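Local coordinates for tyrosine--tRNA ligase, mitochondrial (Coccidioides posadasii, PDB 5IJX), which probably catalyses the ATP-dependent attachment of L-tyrosine to mitochondrial tRNA(Tyr), the chain here being the class I catalytic core and following helices without the C-terminal part, at residues A[109-114]-A[215-220]; A[321-326]-A[356-361]. All coordinates share one frame; numbering follows the deposited sequence.

Interaction 1 (A[109-114]-A[215-220]); sequences AKIGDP and FCYPIM. With TYR (tyrosine), chain B.
Asp-113 lies across one face of the Tyr-217 ring, and no hydrogen bond joins 109-114 to 215-220 directly. The main interaction is CH-pi: CA of Asp-113 stands 3.5 Å from the centroid of the Tyr-217 ring and only 12° off its normal. With CG anti to the backbone N (chi1 -168°), the carboxylate of Asp-113 is turned so that OD2 is carried to the ligand, its plane 15° from that of the aromatic group. Apolar contacts extend the interface. CD of Pro-114 reaches CB of Tyr-217 at 3.6 Å, near the root of the ring, while CD1 of Ile-111 meets SE of Met-220, modelled as selenomethionine, at 3.5 Å.

The polar ends meet on the bound tyrosine. Its amino nitrogen N donates to Asp-113 OD2 at 2.9 Å, and the same N makes a longer bond of 3.3 Å to Tyr-217 OH. Other residues of the pocket grip both oxygens: Gln-242, itself bonded to the ligand, reaches Asp-113 OD2, and Asp-73 reaches Tyr-217 OH. Met-220 also packs on Leu-178 of the second subunit, placing the contact close to the dimer interface. With the backbone of Asp-113 packed on the ring, its OD2 and the hydroxyl of Tyr-217 both reach the amino group, an oxygen-rich setting that would favour an ammonium group and so recognise the amino end of tyrosine.

Interaction 2 (A[321-326]-A[356-361]); sequences VADSDV and VAQHKL
Val-326 and Ala-357 form the close-packed part of this contact, CG2 of the valine lying 3.6 Å from CB of the alanine. With chi1 at 74°, which places CG1 between the backbone N and the carbonyl carbon, CG2 lies anti to N and faces the helix. One turn further along, Leu-361 presents CD2 to two valines, at 4.3 Å from CG2 of Val-326 and at the same distance from CG2 of Val-321. Leu-330 of helix 326-333 touches both Ala-357 and Leu-361, and Met-345 of helix 338-350 packs on Val-326, so the apolar side is enclosed by neighbouring helices.

The other side is polar and opens towards solvent at Asp-323. Gln-358 reaches across to the loop with a chain bent at chi2 (76°). NE2 donates to the backbone O of Val-321 at 3.2 Å, approaching from above the carbonyl plane. A second, weak bond runs from NE2 of Gln-358 to OD1 of Asp-323 at 2.9 Å; the carboxylate and amide planes are nearly perpendicular, at 81°. OD1 of Asp-323 also has a weak bond to His-348.

The amide of Gln-358, a buried residue, thus ties down the loop while alanine and leucine, four residues apart on one helix face, receive its valines. This is an interhelical loop packed against a later helix, within the helical region that follows the nucleotide-binding fold in tyrosyl-tRNA synthetases.

Interaction 1 comes first along the chain. The loop after strand 99-104 is met by the start of helix 217-229, closing a largely helical excursion of 100 residues beside the tyrosine pocket. The chain then returns to the central sheet through strands 233-239 and 279-283 before entering the later helices. There interaction 2 closes a much shorter loop of 29 residues, bringing the turn between helices 311-319 and 326-333 against helix 356-370. The two closures follow in series, neither nested nor crossed, and their centres are 38 Å apart with no touch. One joins elements of the catalytic domain near the dimer interface; the other lies within the helical region at the end of this construct.

Interaction 1 (A[109-114]-A[215-220])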
ATOM      1  N   ALA A 109      12.258   6.712   5.355  1.00 66.39           N
ATOM      2  CA  ALA A 109      13.556   6.290   5.872  1.00 61.55           C
ATOM      3  C   ALA A 109      13.479   4.947   6.588  1.00 65.25           C
ATOM      4  O   ALA A 109      14.489   4.238   6.674  1.00 64.04           O
ATOM      5  CB  ALA A 109      14.115   7.353   6.812  1.00 65.48           C
ATOM      6  N   LYS A 110      12.309   4.584   7.118  1.00 67.08           N
ATOM      7  CA  LYS A 110      12.159   3.267   7.724  1.00 65.60           C
ATOM      8  C   LYS A 110      12.310   2.149   6.702  1.00 68.40           C
ATOM      9  O   LYS A 110      12.568   1.007   7.090  1.00 74.76           O
ATOM     10  CB  LYS A 110      10.803   3.161   8.421  1.00 67.33           C
ATOM     11  N   ILE A 111      12.159   2.454   5.416  1.00 66.94           N
ATOM     12  CA  ILE A 111      12.336   1.474   4.354  1.00 73.93           C
ATOM     13  C   ILE A 111      13.681   1.640   3.659  1.00 84.12           C
ATOM     14  O   ILE A 111      14.314   0.652   3.285  1.00 94.11           O
ATOM     15  CB  ILE A 111      11.175   1.581   3.342  1.00 80.20           C
ATOM     16  CG1 ILE A 111       9.839   1.282   4.027  1.00 80.87           C
ATOM     17  CG2 ILE A 111      11.397   0.627   2.177  1.00 79.54           C
ATOM     18  CD1 ILE A 111       8.634   1.625   3.182  1.00 85.27           C
ATOM     19  N   GLY A 112      14.123   2.881   3.472  1.00 75.87           N
ATOM     20  CA  GLY A 112      15.373   3.145   2.791  1.00 71.35           C
ATOM     21  C   GLY A 112      15.199   3.217   1.289  1.00 74.66           C
ATOM     22  O   GLY A 112      14.614   2.314   0.681  1.00 86.16           O
ATOM     23  N   ASP A 113      15.696   4.284   0.683  1.00 74.08           N
ATOM     24  CA  ASP A 113      15.586   4.447  -0.760  1.00 77.66           C
ATOM     25  C   ASP A 113      16.467   3.419  -1.459  1.00 80.29           C
ATOM     26  O   ASP A 113      17.689   3.435  -1.264  1.00 86.04           O
ATOM     27  CB  ASP A 113      15.998   5.857  -1.164  1.00 81.14           C
ATOM     28  CG  ASP A 113      15.627   6.181  -2.595  1.00 73.81           C
ATOM     29  OD1 ASP A 113      15.189   5.259  -3.317  1.00 70.28           O
ATOM     30  OD2 ASP A 113      15.780   7.351  -3.004  1.00 71.04           O
ATOM     31  N   PRO A 114      15.910   2.512  -2.271  1.00 75.42           N
ATOM     32  CA  PRO A 114      16.746   1.482  -2.907  1.00 76.63           C
ATOM     33  C   PRO A 114      17.613   1.989  -4.050  1.00 78.27           C
ATOM     34  O   PRO A 114      18.306   1.177  -4.672  1.00 84.66           O
ATOM     35  CB  PRO A 114      15.719   0.458  -3.410  1.00 72.36           C
ATOM     36  CG  PRO A 114      14.478   1.237  -3.603  1.00 73.16           C
ATOM     37  CD  PRO A 114      14.478   2.291  -2.536  1.00 71.23           C
ATOM     38  N   PHE A 215      10.317  -2.229  -3.013  1.00 50.17           N
ATOM     39  CA  PHE A 215       9.798  -2.036  -4.362  1.00 47.55           C
ATOM     40  C   PHE A 215       8.805  -0.884  -4.423  1.00 52.00           C
ATOM     41  O   PHE A 215       8.708  -0.203  -5.450  1.00 66.61           O
ATOM     42  CB  PHE A 215       9.152  -3.335  -4.846  1.00 55.11           C
ATOM     43  CG  PHE A 215       8.561  -3.249  -6.223  1.00 57.58           C
ATOM     44  CD1 PHE A 215       9.375  -3.155  -7.337  1.00 62.68           C
ATOM     45  CD2 PHE A 215       7.189  -3.284  -6.404  1.00 56.80           C
ATOM     46  CE1 PHE A 215       8.832  -3.084  -8.606  1.00 64.72           C
ATOM     47  CE2 PHE A 215       6.641  -3.213  -7.668  1.00 60.05           C
ATOM     48  CZ  PHE A 215       7.464  -3.112  -8.771  1.00 64.19           C
ATOM     49  N   CYS A 216       8.070  -0.646  -3.339  1.00 60.85           N
ATOM     50  CA  CYS A 216       7.050   0.394  -3.294  1.00 57.93           C
ATOM     51  C   CYS A 216       7.584   1.740  -2.819  1.00 58.71           C
ATOM     52  O   CYS A 216       6.804   2.691  -2.700  1.00 55.10           O
ATOM     53  CB  CYS A 216       5.898  -0.050  -2.384  1.00 48.66           C
ATOM     54  SG  CYS A 216       4.992  -1.494  -2.993  0.65 52.54           S
ATOM     55  N   TYR A 217       8.884   1.850  -2.551  1.00 59.24           N
ATOM     56  CA  TYR A 217       9.444   3.131  -2.127  1.00 55.34           C
ATOM     57  C   TYR A 217       9.143   4.251  -3.114  1.00 47.36           C
ATOM     58  O   TYR A 217       8.603   5.292  -2.693  1.00 48.96           O
ATOM     59  CB  TYR A 217      10.951   2.981  -1.904  1.00 54.13           C
ATOM     60  CG  TYR A 217      11.604   4.225  -1.351  1.00 64.81           C
ATOM     61  CD1 TYR A 217      11.836   4.364   0.010  1.00 61.62           C
ATOM     62  CD2 TYR A 217      11.981   5.266  -2.190  1.00 75.17           C
ATOM     63  CE1 TYR A 217      12.430   5.502   0.519  1.00 68.16           C
ATOM     64  CE2 TYR A 217      12.571   6.408  -1.692  1.00 78.91           C
ATOM     65  CZ  TYR A 217      12.796   6.523  -0.338  1.00 76.97           C
ATOM     66  OH  TYR A 217      13.388   7.663   0.157  1.00 70.28           O
ATOM     67  N   PRO A 218       9.448   4.123  -4.409  1.00 45.76           N
ATOM     68  CA  PRO A 218       9.144   5.229  -5.332  1.00 45.15           C
ATOM     69  C   PRO A 218       7.669   5.565  -5.386  1.00 53.14           C
ATOM     70  O   PRO A 218       7.319   6.698  -5.738  1.00 50.02           O
ATOM     71  CB  PRO A 218       9.662   4.716  -6.683  1.00 48.00           C
ATOM     72  CG  PRO A 218       9.655   3.229  -6.554  1.00 51.14           C
ATOM     73  CD  PRO A 218       9.974   2.942  -5.118  1.00 48.23           C
ATOM     74  N   ILE A 219       6.789   4.625  -5.049  1.00 48.80           N
ATOM     75  CA  ILE A 219       5.373   4.955  -4.958  1.00 46.35           C
ATOM     76  C   ILE A 219       5.132   5.899  -3.790  1.00 47.33           C
ATOM     77  O   ILE A 219       4.437   6.909  -3.922  1.00 51.97           O
ATOM     78  CB  ILE A 219       4.522   3.680  -4.831  1.00 49.20           C
ATOM     79  CG1 ILE A 219       4.778   2.762  -6.024  1.00 44.43           C
ATOM     80  CG2 ILE A 219       3.047   4.054  -4.739  1.00 44.10           C
ATOM     81  CD1 ILE A 219       4.005   1.470  -5.986  1.00 55.23           C
HETATM   82  N   MSE A 220       5.696   5.584  -2.630  1.00 56.34           N
HETATM   83  CA  MSE A 220       5.514   6.440  -1.468  1.00 57.15           C
HETATM   84  C   MSE A 220       6.046   7.832  -1.757  1.00 57.11           C
HETATM   85  O   MSE A 220       5.403   8.831  -1.435  1.00 59.96           O
HETATM   86  CB  MSE A 220       6.211   5.858  -0.245  1.00 44.18           C
HETATM   87  CG  MSE A 220       5.636   4.537   0.224  1.00 49.49           C
HETATM   88 SE   MSE A 220       6.438   3.974   1.902  0.59 43.58          SE
HETATM   89  CE  MSE A 220       5.325   4.990   3.136  1.00 62.96           C
TER
HETATM   90  N   TYR B 501      14.934   9.808  -1.749  1.00 71.34           N
HETATM   91  CA  TYR B 501      15.566  10.839  -0.936  1.00 77.88           C
HETATM   92  C   TYR B 501      16.945  10.383  -0.459  1.00 80.94           C
HETATM   93  O   TYR B 501      17.831  11.195  -0.176  1.00 73.96           O
HETATM   94  CB  TYR B 501      14.682  11.186   0.267  1.00 76.73           C
HETATM   95  CG  TYR B 501      13.264  11.597  -0.088  1.00 63.18           C
HETATM   96  CD1 TYR B 501      12.994  12.349  -1.225  1.00 55.85           C
HETATM   97  CD2 TYR B 501      12.194  11.230   0.718  1.00 56.12           C
HETATM   98  CE1 TYR B 501      11.698  12.723  -1.546  1.00 57.41           C
HETATM   99  CE2 TYR B 501      10.897  11.598   0.405  1.00 53.17           C
HETATM  100  CZ  TYR B 501      10.654  12.343  -0.727  1.00 56.95           C
HETATM  101  OH  TYR B 501       9.362  12.708  -1.035  1.00 52.88           O
HETATM  102  OXT TYR B 501      17.208   9.185  -0.342  1.00 84.91           O

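Interaction 2 (A[321-326]-A[356-361])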
ATOM      1  N   VAL A 321      39.870  23.966  -1.204  1.00109.23           N
ATOM      2  CA  VAL A 321      39.221  23.619  -2.464  1.00107.12           C
ATOM      3  C   VAL A 321      40.147  23.965  -3.620  1.00110.77           C
ATOM      4  O   VAL A 321      40.856  24.977  -3.591  1.00113.90           O
ATOM      5  CB  VAL A 321      37.870  24.342  -2.592  1.00 97.11           C
ATOM      6  CG1 VAL A 321      37.295  24.171  -3.992  1.00 91.40           C
ATOM      7  CG2 VAL A 321      36.894  23.813  -1.553  1.00 85.86           C
ATOM      8  N   ALA A 322      40.133  23.121  -4.649  1.00116.12           N
ATOM      9  CA  ALA A 322      40.996  23.325  -5.803  1.00118.27           C
ATOM     10  C   ALA A 322      40.787  24.711  -6.396  1.00118.32           C
ATOM     11  O   ALA A 322      39.662  25.213  -6.464  1.00125.76           O
ATOM     12  CB  ALA A 322      40.715  22.257  -6.863  1.00122.71           C
ATOM     13  N   ASP A 323      41.889  25.337  -6.816  1.00124.10           N
ATOM     14  CA  ASP A 323      41.785  26.579  -7.575  1.00122.71           C
ATOM     15  C   ASP A 323      40.936  26.389  -8.826  1.00120.14           C
ATOM     16  O   ASP A 323      40.225  27.312  -9.240  1.00117.79           O
ATOM     17  CB  ASP A 323      43.179  27.080  -7.954  1.00122.12           C
ATOM     18  CG  ASP A 323      43.952  27.616  -6.764  1.00125.91           C
ATOM     19  OD1 ASP A 323      43.360  28.355  -5.951  1.00132.28           O
ATOM     20  OD2 ASP A 323      45.154  27.300  -6.643  1.00125.58           O
ATOM     21  N   SER A 324      40.993  25.200  -9.431  1.00118.43           N
ATOM     22  CA  SER A 324      40.226  24.937 -10.643  1.00121.52           C
ATOM     23  C   SER A 324      38.727  24.952 -10.382  1.00126.87           C
ATOM     24  O   SER A 324      37.943  25.228 -11.298  1.00127.61           O
ATOM     25  CB  SER A 324      40.641  23.589 -11.230  1.00122.51           C
ATOM     26  OG  SER A 324      39.768  23.190 -12.272  1.00129.33           O
ATOM     27  N   ASP A 325      38.308  24.664  -9.150  1.00129.07           N
ATOM     28  CA  ASP A 325      36.902  24.457  -8.838  1.00120.45           C
ATOM     29  C   ASP A 325      36.253  25.609  -8.085  1.00114.51           C
ATOM     30  O   ASP A 325      35.025  25.610  -7.939  1.00108.97           O
ATOM     31  CB  ASP A 325      36.736  23.173  -8.010  1.00118.54           C
ATOM     32  CG  ASP A 325      37.192  21.937  -8.756  1.00123.60           C
ATOM     33  OD1 ASP A 325      37.018  21.887  -9.991  1.00125.90           O
ATOM     34  OD2 ASP A 325      37.726  21.015  -8.105  1.00127.86           O
ATOM     35  N   VAL A 326      37.025  26.586  -7.610  1.00115.41           N
ATOM     36  CA  VAL A 326      36.473  27.581  -6.701  1.00114.23           C
ATOM     37  C   VAL A 326      35.400  28.433  -7.366  1.00115.71           C
ATOM     38  O   VAL A 326      34.558  29.011  -6.672  1.00121.62           O
ATOM     39  CB  VAL A 326      37.606  28.457  -6.127  1.00119.06           C
ATOM     40  CG1 VAL A 326      38.125  29.431  -7.170  1.00129.10           C
ATOM     41  CG2 VAL A 326      37.130  29.186  -4.885  1.00117.27           C
ATOM     42  N   VAL A 356      42.480  33.816  -2.028  1.00139.87           N
ATOM     43  CA  VAL A 356      41.570  34.957  -2.015  1.00134.30           C
ATOM     44  C   VAL A 356      40.127  34.482  -2.144  1.00128.40           C
ATOM     45  O   VAL A 356      39.238  34.922  -1.405  1.00123.68           O
ATOM     46  CB  VAL A 356      41.939  35.949  -3.133  1.00131.62           C
ATOM     47  CG1 VAL A 356      40.990  37.136  -3.136  1.00131.08           C
ATOM     48  CG2 VAL A 356      43.379  36.424  -2.970  1.00131.09           C
ATOM     49  N   ALA A 357      39.873  33.575  -3.087  1.00125.66           N
ATOM     50  CA  ALA A 357      38.512  33.101  -3.313  1.00122.45           C
ATOM     51  C   ALA A 357      38.122  32.025  -2.309  1.00122.07           C
ATOM     52  O   ALA A 357      37.024  32.065  -1.744  1.00113.41           O
ATOM     53  CB  ALA A 357      38.370  32.574  -4.742  1.00118.55           C
ATOM     54  N   GLN A 358      39.008  31.055  -2.075  1.00129.64           N
ATOM     55  CA  GLN A 358      38.711  29.998  -1.115  1.00128.58           C
ATOM     56  C   GLN A 358      38.247  30.572   0.219  1.00125.40           C
ATOM     57  O   GLN A 358      37.340  30.017   0.850  1.00125.45           O
ATOM     58  CB  GLN A 358      39.945  29.108  -0.926  1.00133.01           C
ATOM     59  CG  GLN A 358      40.214  28.146  -2.091  1.00140.84           C
ATOM     60  CD  GLN A 358      40.810  28.826  -3.315  1.00140.10           C
ATOM     61  OE1 GLN A 358      41.215  29.988  -3.262  1.00140.84           O
ATOM     62  NE2 GLN A 358      40.866  28.097  -4.428  1.00134.30           N
ATOM     63  N   HIS A 359      38.827  31.698   0.644  1.00120.98           N
ATOM     64  CA  HIS A 359      38.496  32.278   1.944  1.00116.12           C
ATOM     65  C   HIS A 359      37.111  32.913   1.946  1.00110.54           C
ATOM     66  O   HIS A 359      36.322  32.688   2.869  1.00105.58           O
ATOM     67  CB  HIS A 359      39.561  33.299   2.342  1.00125.39           C
ATOM     68  CG  HIS A 359      40.704  32.706   3.104  1.00139.55           C
ATOM     69  ND1 HIS A 359      40.805  32.788   4.474  1.00141.48           N
ATOM     70  CD2 HIS A 359      41.789  32.011   2.688  1.00146.47           C
ATOM     71  CE1 HIS A 359      41.904  32.173   4.872  1.00147.03           C
ATOM     72  NE2 HIS A 359      42.522  31.694   3.807  1.00147.29           N
ATOM     73  N   LYS A 360      36.801  33.728   0.935  1.00103.90           N
ATOM     74  CA  LYS A 360      35.445  34.255   0.815  1.00 94.59           C
ATOM     75  C   LYS A 360      34.427  33.123   0.775  1.00 94.23           C
ATOM     76  O   LYS A 360      33.391  33.184   1.447  1.00 86.93           O
ATOM     77  CB  LYS A 360      35.331  35.131  -0.432  1.00 91.43           C
ATOM     78  CG  LYS A 360      33.977  35.805  -0.608  1.00102.74           C
ATOM     79  CD  LYS A 360      33.700  36.820   0.489  1.00133.54           C
ATOM     80  CE  LYS A 360      32.401  37.570   0.232  1.00111.21           C
ATOM     81  N   LEU A 361      34.711  32.078  -0.004  1.00 98.54           N
ATOM     82  CA  LEU A 361      33.850  30.902  -0.052  1.00 99.10           C
ATOM     83  C   LEU A 361      33.606  30.336   1.344  1.00 92.07           C
ATOM     84  O   LEU A 361      32.460  30.228   1.801  1.00 85.93           O
ATOM     85  CB  LEU A 361      34.493  29.852  -0.961  1.00 99.21           C
ATOM     86  CG  LEU A 361      33.791  28.504  -1.104  1.00106.03           C
ATOM     87  CD1 LEU A 361      32.486  28.658  -1.860  1.00105.26           C
ATOM     88  CD2 LEU A 361      34.710  27.521  -1.806  1.00108.83           C
TER